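PDB 3CX3: lipoprotein from Streptococcus pneumoniae, which binds zinc and, as a surface lipoprotein of the cluster 9 type, probably delivers the metal to an ABC transporter for uptake. Local coordinates for residues Phe17-Ala22 and His120-Pro125; Gly42-Glu47 and Thr182-Phe187; Asn256-Asp261 and Lys266-Asn271. All blocks are in the same frame, centred on the assembly; numbering follows the deposited sequence.

How the contacts relate
All three contacts lie round one zinc ion, and each brings at least one ligand to it. Contacts 1 and 3 are buried and apolar, and they touch each other: Trp122 of contact 1 is hydrogen-bonded at both its indole nitrogen and its backbone carbonyl to residues of contact 3. Contact 2, only partly buried, differs in kind, since its two loops from the two lobes meet almost entirely through the metal. In contact 1 the edge of a phenylalanine and a proline CG pack on one indole face, joining the start of helix 18-28 to the loop before helix 125-142, while in contact 3 a leucine anchors the Glu259 loop on helix 268-281. Packing surrounds the ligands, and coordination joins them.

Contact 1: Phe17-Ala22 and His120-Pro125; sequences FYPIYA and HTWLDP. With ZN (zinc ion), chain E.
Trp122 presents one face of its indole to both Phe17 and Pro19. Phe17 comes in edge first: its CZ lies 3.7 Å from Trp122 CH2, and the two ring planes stand at 79°, a T-shaped (edge-to-face) pair in which the C-H rim of the phenylalanine meets the pi cloud of the six-membered ring. Pro19 takes the five-membered half. Its CG sits 3.6 Å from the centroid of that ring and almost straight above it, a CH-pi contact that suits the compact, conformationally restricted proline ring, and CB follows along the same face over Trp122 CG. The indole can reach across because its CG stands between the backbone N and the carbonyl carbon (chi1 61°), which swings the ring out from the short 3-10 turn. On the opposite face lies the CA of His120, so the indole is sandwiched between Phe17 and Pro19 at the start of helix 18-28 and the backbone of the zinc ligand His120.

One polar bond fixes the rotation of the ring: Trp122 NE1 donates to the carbonyl of Pro257. His120 itself binds zinc through NE2 at 2.0 Å, while its ND1 is held by Asp118, a second-shell carboxylate that probably makes the imidazole a stronger donor to the metal. Phe17, at the N-cap position, and Pro19, in the first turn, begin helix 18-28. The arrangement belongs to the interlobe zinc site of a cluster 9 solute-binding protein, where a buried aromatic core backs the ligand loop.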
loop_
_atom_site.group_PDB
_atom_site.type_symbol
_atom_site.label_atom_id
_atom_site.label_comp_id
_atom_site.label_asym_id
_atom_site.label_seq_id
_atom_site.Cartn_x
_atom_site.Cartn_y
_atom_site.Cartn_z
ATOM N N PHE A 17 8.791 -0.683 2.260
ATOM C CA PHE A 17 8.397 -0.299 0.908
ATOM C C PHE A 17 7.687 1.065 0.928
ATOM O O PHE A 17 7.654 1.697 1.981
ATOM C CB PHE A 17 7.637 -1.441 0.205
ATOM C CG PHE A 17 6.174 -1.531 0.537
ATOM C CD1 PHE A 17 5.734 -1.742 1.859
ATOM C CD2 PHE A 17 5.235 -1.473 -0.481
ATOM C CE1 PHE A 17 4.362 -1.847 2.161
ATOM C CE2 PHE A 17 3.882 -1.565 -0.201
ATOM C CZ PHE A 17 3.438 -1.769 1.145
ATOM N N TYR A 18 7.163 1.522 -0.213
ATOM C CA TYR A 18 6.801 2.934 -0.400
ATOM C C TYR A 18 5.765 3.573 0.545
ATOM O O TYR A 18 6.022 4.657 1.072
ATOM C CB TYR A 18 6.430 3.261 -1.846
ATOM C CG TYR A 18 5.813 4.634 -1.949
ATOM C CD1 TYR A 18 6.618 5.772 -1.908
ATOM C CD2 TYR A 18 4.425 4.808 -2.058
ATOM C CE1 TYR A 18 6.064 7.060 -2.005
ATOM C CE2 TYR A 18 3.854 6.093 -2.141
ATOM C CZ TYR A 18 4.692 7.210 -2.112
ATOM O OH TYR A 18 4.200 8.485 -2.189
ATOM N N PRO A 19 4.559 2.970 0.694
ATOM C CA PRO A 19 3.596 3.630 1.585
ATOM C C PRO A 19 4.225 3.898 2.936
ATOM O O PRO A 19 3.853 4.846 3.604
ATOM C CB PRO A 19 2.471 2.603 1.725
ATOM C CG PRO A 19 2.547 1.772 0.492
ATOM C CD PRO A 19 3.997 1.747 0.080
ATOM N N ILE A 20 5.174 3.057 3.325
ATOM C CA ILE A 20 5.871 3.213 4.601
ATOM C C ILE A 20 6.930 4.322 4.484
ATOM O O ILE A 20 6.990 5.227 5.321
ATOM C CB ILE A 20 6.518 1.880 5.055
ATOM C CG1 ILE A 20 5.486 0.924 5.654
ATOM C CG2 ILE A 20 7.529 2.143 6.113
ATOM C CD1 ILE A 20 4.094 1.071 5.112
ATOM N N TYR A 21 7.761 4.238 3.445
ATOM C CA TYR A 21 8.734 5.276 3.139
ATOM C C TYR A 21 8.105 6.645 3.303
ATOM O O TYR A 21 8.579 7.465 4.095
ATOM C CB TYR A 21 9.237 5.112 1.704
ATOM C CG TYR A 21 10.323 6.085 1.310
ATOM C CD1 TYR A 21 11.532 6.129 2.009
ATOM C CD2 TYR A 21 10.145 6.959 0.228
ATOM C CE1 TYR A 21 12.531 7.020 1.656
ATOM C CE2 TYR A 21 11.141 7.855 -0.136
ATOM C CZ TYR A 21 12.335 7.877 0.581
ATOM O OH TYR A 21 13.334 8.753 0.220
ATOM N N ALA A 22 7.009 6.837 2.569
ATOM C CA ALA A 22 6.350 8.108 2.386
ATOM C C ALA A 22 5.664 8.592 3.633
ATOM O O ALA A 22 5.541 9.787 3.853
ATOM C CB ALA A 22 5.349 7.993 1.278
ATOM N N HIS A 120 -3.974 -4.629 2.475
ATOM C CA HIS A 120 -3.871 -3.526 1.490
ATOM C C HIS A 120 -4.571 -2.264 1.933
ATOM O O HIS A 120 -5.022 -1.426 1.138
ATOM C CB HIS A 120 -4.452 -3.950 0.173
ATOM C CG HIS A 120 -3.514 -4.711 -0.687
ATOM N ND1 HIS A 120 -3.590 -6.082 -0.821
ATOM C CD2 HIS A 120 -2.512 -4.295 -1.516
ATOM C CE1 HIS A 120 -2.666 -6.480 -1.691
ATOM N NE2 HIS A 120 -1.995 -5.415 -2.123
ATOM N N THR A 121 -4.619 -2.147 3.234
ATOM C CA THR A 121 -5.099 -1.001 3.938
ATOM C C THR A 121 -4.745 0.351 3.294
ATOM O O THR A 121 -5.636 1.095 2.895
ATOM C CB THR A 121 -4.613 -1.185 5.355
ATOM O OG1 THR A 121 -5.712 -1.634 6.175
ATOM C CG2 THR A 121 -3.932 0.027 5.882
ATOM N N TRP A 122 -3.452 0.627 3.128
ATOM C CA TRP A 122 -2.958 1.961 2.847
ATOM C C TRP A 122 -3.716 2.745 1.774
ATOM O O TRP A 122 -3.578 3.965 1.697
ATOM C CB TRP A 122 -1.460 1.899 2.529
ATOM C CG TRP A 122 -1.087 1.072 1.322
ATOM C CD1 TRP A 122 -0.965 1.513 0.057
ATOM C CD2 TRP A 122 -0.751 -0.332 1.293
ATOM N NE1 TRP A 122 -0.592 0.487 -0.787
ATOM C CE2 TRP A 122 -0.442 -0.658 -0.053
ATOM C CE3 TRP A 122 -0.680 -1.340 2.269
ATOM C CZ2 TRP A 122 -0.068 -1.953 -0.455
ATOM C CZ3 TRP A 122 -0.311 -2.638 1.876
ATOM C CH2 TRP A 122 -0.006 -2.929 0.521
ATOM N N LEU A 123 -4.534 2.040 0.987
ATOM C CA LEU A 123 -5.263 2.578 -0.176
ATOM C C LEU A 123 -6.607 3.150 0.191
ATOM O O LEU A 123 -7.317 3.722 -0.636
ATOM C CB LEU A 123 -5.472 1.480 -1.214
ATOM C CG LEU A 123 -4.216 1.102 -2.009
ATOM C CD1 LEU A 123 -4.542 -0.052 -2.965
ATOM C CD2 LEU A 123 -3.602 2.322 -2.760
ATOM N N ASP A 124 -6.977 2.978 1.445
ATOM C CA ASP A 124 -8.204 3.545 1.922
ATOM C C ASP A 124 -7.764 4.765 2.673
ATOM O O ASP A 124 -7.038 4.646 3.657
ATOM C CB ASP A 124 -8.899 2.561 2.841
ATOM C CG ASP A 124 -10.066 3.156 3.535
ATOM O OD1 ASP A 124 -10.204 4.393 3.526
ATOM O OD2 ASP A 124 -10.854 2.376 4.106
ATOM N N PRO A 125 -8.188 5.949 2.211
ATOM C CA PRO A 125 -7.719 7.214 2.785
ATOM C C PRO A 125 -7.780 7.260 4.328
ATOM O O PRO A 125 -6.779 7.587 4.963
ATOM C CB PRO A 125 -8.653 8.241 2.138
ATOM C CG PRO A 125 -8.974 7.644 0.807
ATOM C CD PRO A 125 -9.150 6.174 1.117
HETATM ZN ZN ZN E . -0.463 -5.990 -3.340
#

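Contact 2: Gly42-Glu47 and Thr182-Phe187; sequences GIHSFE and TQHTAF. With ZN (zinc ion), chain E.
His44 and His184 reach toward each other from opposite directions and meet at the zinc ion. Their planes stand at 83°, yet the approach is oblique, neither a stack nor an edge-to-face pair, because the metal rather than the rings sets the geometry. Zinc is held by His44 NE2 at 2.0 Å and by His184 NE2 at 2.1 Å; the two nitrogens themselves are 3.5 Å apart, as expected for neighbouring corners of one coordination shell. The backbones stay well separated, with 11.1 Å between His44 CA and His184 CA, so the imidazoles bridge most of the gap between the loops. On the His184 side, CG lies between the backbone N and the carbonyl carbon (chi1 80°), which points the ring across that gap at the metal.

One loop follows strand 33-36 and the other strand 180-182, and these strands belong to two separate four-stranded parallel sheets. The metal therefore lies in the cleft between two lobes, the hallmark of ABC-transporter solute-binding proteins, with His120 and Glu259 completing the site.

Histidine suits position 184 because it offers one nitrogen to zinc and the other to a second shell. That second partner is Glu233, hydrogen-bonded to ND1; the carboxylate fixes the rotation of the imidazole and probably strengthens NE2 as a donor. Ala186 CB lies over one face of the same ring, toward its rim, where a small methyl fits. The His184 carbonyl accepts a 2.6 Å bond from Thr182 OG1, which approaches from above the carbonyl plane and links the two residues across the corner at Gln183. The His44 side chain packs against Ser205 and Pro206.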
loop_
_atom_site.group_PDB
_atom_site.type_symbol
_atom_site.label_atom_id
_atom_site.label_comp_id
_atom_site.label_asym_id
_atom_site.label_seq_id
_atom_site.Cartn_x
_atom_site.Cartn_y
_atom_site.Cartn_z
ATOM N N GLY A 42 9.436 -6.372 -5.404
ATOM C CA GLY A 42 7.977 -6.483 -5.214
ATOM C C GLY A 42 7.570 -7.032 -3.861
ATOM O O GLY A 42 7.784 -8.216 -3.576
ATOM N N ILE A 43 6.946 -6.171 -3.052
ATOM C CA ILE A 43 6.773 -6.371 -1.601
ATOM C C ILE A 43 6.213 -7.733 -1.171
ATOM O O ILE A 43 6.543 -8.217 -0.083
ATOM C CB ILE A 43 5.920 -5.207 -0.939
ATOM C CG1 ILE A 43 5.898 -5.323 0.587
ATOM C CG2 ILE A 43 4.477 -5.173 -1.480
ATOM C CD1 ILE A 43 7.215 -5.058 1.273
ATOM N N HIS A 44 5.338 -8.300 -2.014
ATOM C CA HIS A 44 4.673 -9.580 -1.775
ATOM C C HIS A 44 5.631 -10.796 -1.831
ATOM O O HIS A 44 5.554 -11.702 -0.998
ATOM C CB HIS A 44 3.510 -9.753 -2.764
ATOM C CG HIS A 44 2.346 -8.831 -2.517
ATOM N ND1 HIS A 44 1.321 -9.131 -1.645
ATOM C CD2 HIS A 44 2.032 -7.629 -3.052
ATOM C CE1 HIS A 44 0.440 -8.147 -1.637
ATOM N NE2 HIS A 44 0.850 -7.220 -2.479
ATOM N N SER A 45 6.537 -10.804 -2.807
ATOM C CA SER A 45 7.468 -11.930 -2.997
ATOM C C SER A 45 8.898 -11.641 -2.494
ATOM O O SER A 45 9.770 -12.505 -2.575
ATOM C CB SER A 45 7.512 -12.317 -4.473
ATOM O OG SER A 45 8.076 -11.253 -5.227
ATOM N N PHE A 46 9.123 -10.429 -1.986
ATOM C CA PHE A 46 10.463 -9.947 -1.667
ATOM C C PHE A 46 11.018 -10.585 -0.399
ATOM O O PHE A 46 10.314 -10.710 0.603
ATOM C CB PHE A 46 10.437 -8.421 -1.508
ATOM C CG PHE A 46 11.748 -7.831 -1.059
ATOM C CD1 PHE A 46 12.750 -7.519 -1.993
ATOM C CD2 PHE A 46 11.993 -7.583 0.292
ATOM C CE1 PHE A 46 13.974 -6.970 -1.569
ATOM C CE2 PHE A 46 13.213 -7.035 0.714
ATOM C CZ PHE A 46 14.202 -6.734 -0.221
ATOM N N GLU A 47 12.282 -10.981 -0.430
ATOM C CA GLU A 47 12.925 -11.504 0.775
ATOM C C GLU A 47 14.268 -10.813 0.895
ATOM O O GLU A 47 15.066 -10.868 -0.041
ATOM C CB GLU A 47 13.108 -13.026 0.724
ATOM C CG GLU A 47 11.844 -13.838 0.432
ATOM C CD GLU A 47 10.950 -14.051 1.657
ATOM O OE1 GLU A 47 11.283 -13.571 2.756
ATOM O OE2 GLU A 47 9.896 -14.714 1.517
ATOM N N THR A 182 -8.772 -5.113 -11.646
ATOM C CA THR A 182 -7.410 -4.653 -11.403
ATOM C C THR A 182 -6.463 -5.817 -11.534
ATOM O O THR A 182 -6.885 -6.981 -11.481
ATOM C CB THR A 182 -7.230 -4.082 -9.974
ATOM O OG1 THR A 182 -7.265 -5.156 -9.028
ATOM C CG2 THR A 182 -8.286 -3.057 -9.631
ATOM N N GLN A 183 -5.177 -5.503 -11.661
ATOM C CA GLN A 183 -4.177 -6.504 -11.979
ATOM C C GLN A 183 -3.947 -7.548 -10.884
ATOM O O GLN A 183 -3.887 -8.750 -11.186
ATOM C CB GLN A 183 -2.872 -5.853 -12.401
ATOM C CG GLN A 183 -1.936 -6.870 -12.958
ATOM C CD GLN A 183 -0.667 -6.264 -13.481
ATOM O OE1 GLN A 183 -0.652 -5.610 -14.533
ATOM N NE2 GLN A 183 0.418 -6.497 -12.761
ATOM N N HIS A 184 -3.790 -7.103 -9.634
ATOM C CA HIS A 184 -4.001 -8.012 -8.496
ATOM C C HIS A 184 -4.980 -7.468 -7.469
ATOM O O HIS A 184 -5.448 -6.349 -7.604
ATOM C CB HIS A 184 -2.694 -8.489 -7.888
ATOM C CG HIS A 184 -2.039 -7.524 -6.951
ATOM N ND1 HIS A 184 -1.322 -6.424 -7.386
ATOM C CD2 HIS A 184 -1.915 -7.550 -5.600
ATOM C CE1 HIS A 184 -0.818 -5.797 -6.337
ATOM N NE2 HIS A 184 -1.169 -6.453 -5.242
ATOM N N THR A 185 -5.312 -8.275 -6.470
ATOM C CA THR A 185 -6.329 -7.881 -5.499
ATOM C C THR A 185 -5.771 -6.867 -4.485
ATOM O O THR A 185 -5.436 -7.242 -3.350
ATOM C CB THR A 185 -6.937 -9.104 -4.729
ATOM O OG1 THR A 185 -7.305 -10.138 -5.654
ATOM C CG2 THR A 185 -8.153 -8.688 -3.917
ATOM N N ALA A 186 -5.713 -5.594 -4.884
ATOM C CA ALA A 186 -5.172 -4.581 -4.011
ATOM C C ALA A 186 -6.159 -3.526 -3.488
ATOM O O ALA A 186 -5.920 -2.920 -2.460
ATOM C CB ALA A 186 -3.981 -3.910 -4.675
ATOM N N PHE A 187 -7.262 -3.320 -4.201
ATOM C CA PHE A 187 -8.141 -2.178 -3.989
ATOM C C PHE A 187 -9.379 -2.487 -3.171
ATOM O O PHE A 187 -10.343 -1.722 -3.177
ATOM C CB PHE A 187 -8.488 -1.578 -5.346
ATOM C CG PHE A 187 -7.278 -1.055 -6.068
ATOM C CD1 PHE A 187 -6.888 0.267 -5.923
ATOM C CD2 PHE A 187 -6.492 -1.906 -6.837
ATOM C CE1 PHE A 187 -5.743 0.740 -6.556
ATOM C CE2 PHE A 187 -5.360 -1.434 -7.472
ATOM C CZ PHE A 187 -4.985 -0.102 -7.317
HETATM ZN ZN ZN E . -0.463 -5.990 -3.340
#

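Contact 3: Asn256-Asp261 and Lys266-Asn271; sequences NPLESD and KTYLEN. With ZN (zinc ion), chain E.
Leu258 spreads its two methyl groups over residues at the start of helix 268-281. CD1 lies against the Tyr268 ring, 3.4 Å from CE1 and nearly as close to CZ and OH, approaching obliquely. CD2 turns to Asn271 and rests 3.8 Å from its CB, so a branched aliphatic side chain can meet two residues almost one helical turn apart.

Tyr268 reaches Leu258 with the far end of its ring because CG stands anti to the backbone N (chi1 175°). The hydroxyl of this buried residue is bonded to the backbone carbonyl of Trp122, and Pro19 and Ala22 of helix 18-28 pack on the ring. The loop held here follows strand 252-254, the edge of one lobe's parallel sheet, and carries the glutamate ligand of the interlobe metal site typical of zinc-binding solute receptors: directly after Leu258, Glu259 extends away from the helix and binds zinc with OE2 at 2.1 Å.

Asn271 offers its CB to the leucine and its amide to polar partners. ND2 makes a weak bond to Thr267 O, and OD1 accepts from Asn264. Thr267 N, in turn, donates at 170° to Glu270 OE2, 2.9 Å away and met from above the carboxylate plane.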
loop_
_atom_site.group_PDB
_atom_site.type_symbol
_atom_site.label_atom_id
_atom_site.label_comp_id
_atom_site.label_asym_id
_atom_site.label_seq_id
_atom_site.Cartn_x
_atom_site.Cartn_y
_atom_site.Cartn_z
ATOM N N ASN A 256 -2.276 2.523 -9.957
ATOM C CA ASN A 256 -1.192 2.243 -8.988
ATOM C C ASN A 256 -1.662 1.826 -7.571
ATOM O O ASN A 256 -2.354 2.591 -6.875
ATOM C CB ASN A 256 -0.270 3.452 -8.840
ATOM C CG ASN A 256 1.212 3.087 -8.800
ATOM O OD1 ASN A 256 2.034 3.724 -9.488
ATOM N ND2 ASN A 256 1.572 2.109 -7.981
ATOM N N PRO A 257 -1.262 0.620 -7.140
ATOM C CA PRO A 257 -1.556 0.171 -5.783
ATOM C C PRO A 257 -0.492 0.689 -4.793
ATOM O O PRO A 257 -0.527 0.329 -3.593
ATOM C CB PRO A 257 -1.507 -1.349 -5.906
ATOM C CG PRO A 257 -0.574 -1.658 -7.021
ATOM C CD PRO A 257 -0.511 -0.398 -7.917
ATOM N N LEU A 258 0.422 1.528 -5.303
ATOM C CA LEU A 258 1.494 2.182 -4.543
ATOM C C LEU A 258 2.506 1.264 -3.861
ATOM O O LEU A 258 3.181 1.648 -2.920
ATOM C CB LEU A 258 0.940 3.217 -3.564
ATOM C CG LEU A 258 -0.107 4.186 -4.117
ATOM C CD1 LEU A 258 -0.822 4.912 -2.968
ATOM C CD2 LEU A 258 0.452 5.188 -5.122
ATOM N N GLU A 259 2.632 0.057 -4.376
ATOM C CA GLU A 259 3.593 -0.898 -3.866
ATOM C C GLU A 259 5.027 -0.579 -4.297
ATOM O O GLU A 259 5.967 -0.742 -3.514
ATOM C CB GLU A 259 3.173 -2.297 -4.280
ATOM C CG GLU A 259 2.027 -2.854 -3.452
ATOM C CD GLU A 259 1.335 -3.981 -4.151
ATOM O OE1 GLU A 259 2.018 -4.725 -4.879
ATOM O OE2 GLU A 259 0.103 -4.105 -4.003
ATOM N N SER A 260 5.184 -0.149 -5.550
ATOM C CA SER A 260 6.393 0.536 -5.999
ATOM C C SER A 260 6.188 2.022 -5.746
ATOM O O SER A 260 5.066 2.479 -5.474
ATOM C CB SER A 260 6.607 0.320 -7.497
ATOM O OG SER A 260 6.702 -1.060 -7.815
ATOM N N ASP A 261 7.266 2.784 -5.826
ATOM C CA ASP A 261 7.140 4.230 -5.807
ATOM C C ASP A 261 7.294 4.777 -7.213
ATOM O O ASP A 261 8.179 4.343 -7.950
ATOM C CB ASP A 261 8.119 4.885 -4.838
ATOM C CG ASP A 261 9.534 4.453 -5.060
ATOM O OD1 ASP A 261 9.800 3.228 -5.009
ATOM O OD2 ASP A 261 10.386 5.347 -5.266
ATOM N N LYS A 266 5.376 14.102 -6.126
ATOM C CA LYS A 266 4.115 14.008 -5.375
ATOM C C LYS A 266 4.193 13.397 -3.975
ATOM O O LYS A 266 5.002 12.510 -3.708
ATOM C CB LYS A 266 3.052 13.273 -6.206
ATOM C CG LYS A 266 2.991 13.684 -7.681
ATOM C CD LYS A 266 2.133 12.721 -8.484
ATOM C CE LYS A 266 0.821 13.352 -8.944
ATOM N NZ LYS A 266 0.057 14.016 -7.853
ATOM N N THR A 267 3.321 13.894 -3.098
ATOM C CA THR A 267 3.179 13.450 -1.714
ATOM C C THR A 267 2.647 12.008 -1.741
ATOM O O THR A 267 2.520 11.438 -2.818
ATOM C CB THR A 267 2.219 14.439 -0.963
ATOM O OG1 THR A 267 2.783 14.835 0.291
ATOM C CG2 THR A 267 0.870 13.849 -0.715
ATOM N N TYR A 268 2.357 11.395 -0.594
ATOM C CA TYR A 268 1.689 10.084 -0.631
ATOM C C TYR A 268 0.235 10.262 -1.042
ATOM O O TYR A 268 -0.221 9.665 -2.022
ATOM C CB TYR A 268 1.768 9.337 0.702
ATOM C CG TYR A 268 0.980 8.050 0.669
ATOM C CD1 TYR A 268 1.469 6.935 0.006
ATOM C CD2 TYR A 268 -0.265 7.956 1.274
ATOM C CE1 TYR A 268 0.745 5.763 -0.055
ATOM C CE2 TYR A 268 -0.995 6.770 1.224
ATOM C CZ TYR A 268 -0.477 5.682 0.556
ATOM O OH TYR A 268 -1.184 4.516 0.482
ATOM N N LEU A 269 -0.478 11.100 -0.291
ATOM C CA LEU A 269 -1.883 11.376 -0.535
ATOM C C LEU A 269 -2.157 11.944 -1.928
ATOM O O LEU A 269 -3.202 11.662 -2.529
ATOM C CB LEU A 269 -2.442 12.279 0.555
ATOM C CG LEU A 269 -2.723 11.516 1.852
ATOM C CD1 LEU A 269 -3.202 12.455 2.945
ATOM C CD2 LEU A 269 -3.730 10.378 1.629
ATOM N N GLU A 270 -1.207 12.718 -2.441
ATOM C CA GLU A 270 -1.242 13.205 -3.811
ATOM C C GLU A 270 -1.234 12.066 -4.842
ATOM O O GLU A 270 -1.952 12.150 -5.842
ATOM C CB GLU A 270 -0.102 14.197 -4.050
ATOM C CG GLU A 270 -0.342 15.525 -3.343
ATOM C CD GLU A 270 0.762 16.543 -3.521
ATOM O OE1 GLU A 270 0.544 17.690 -3.079
ATOM O OE2 GLU A 270 1.837 16.221 -4.085
ATOM N N ASN A 271 -0.446 11.008 -4.593
ATOM C CA ASN A 271 -0.445 9.797 -5.442
ATOM C C ASN A 271 -1.686 8.905 -5.267
ATOM O O ASN A 271 -2.204 8.331 -6.250
ATOM C CB ASN A 271 0.801 8.936 -5.196
ATOM C CG ASN A 271 2.050 9.478 -5.862
ATOM O OD1 ASN A 271 2.155 9.544 -7.092
ATOM N ND2 ASN A 271 3.032 9.821 -5.044
HETATM ZN ZN ZN E . -0.463 -5.990 -3.340
#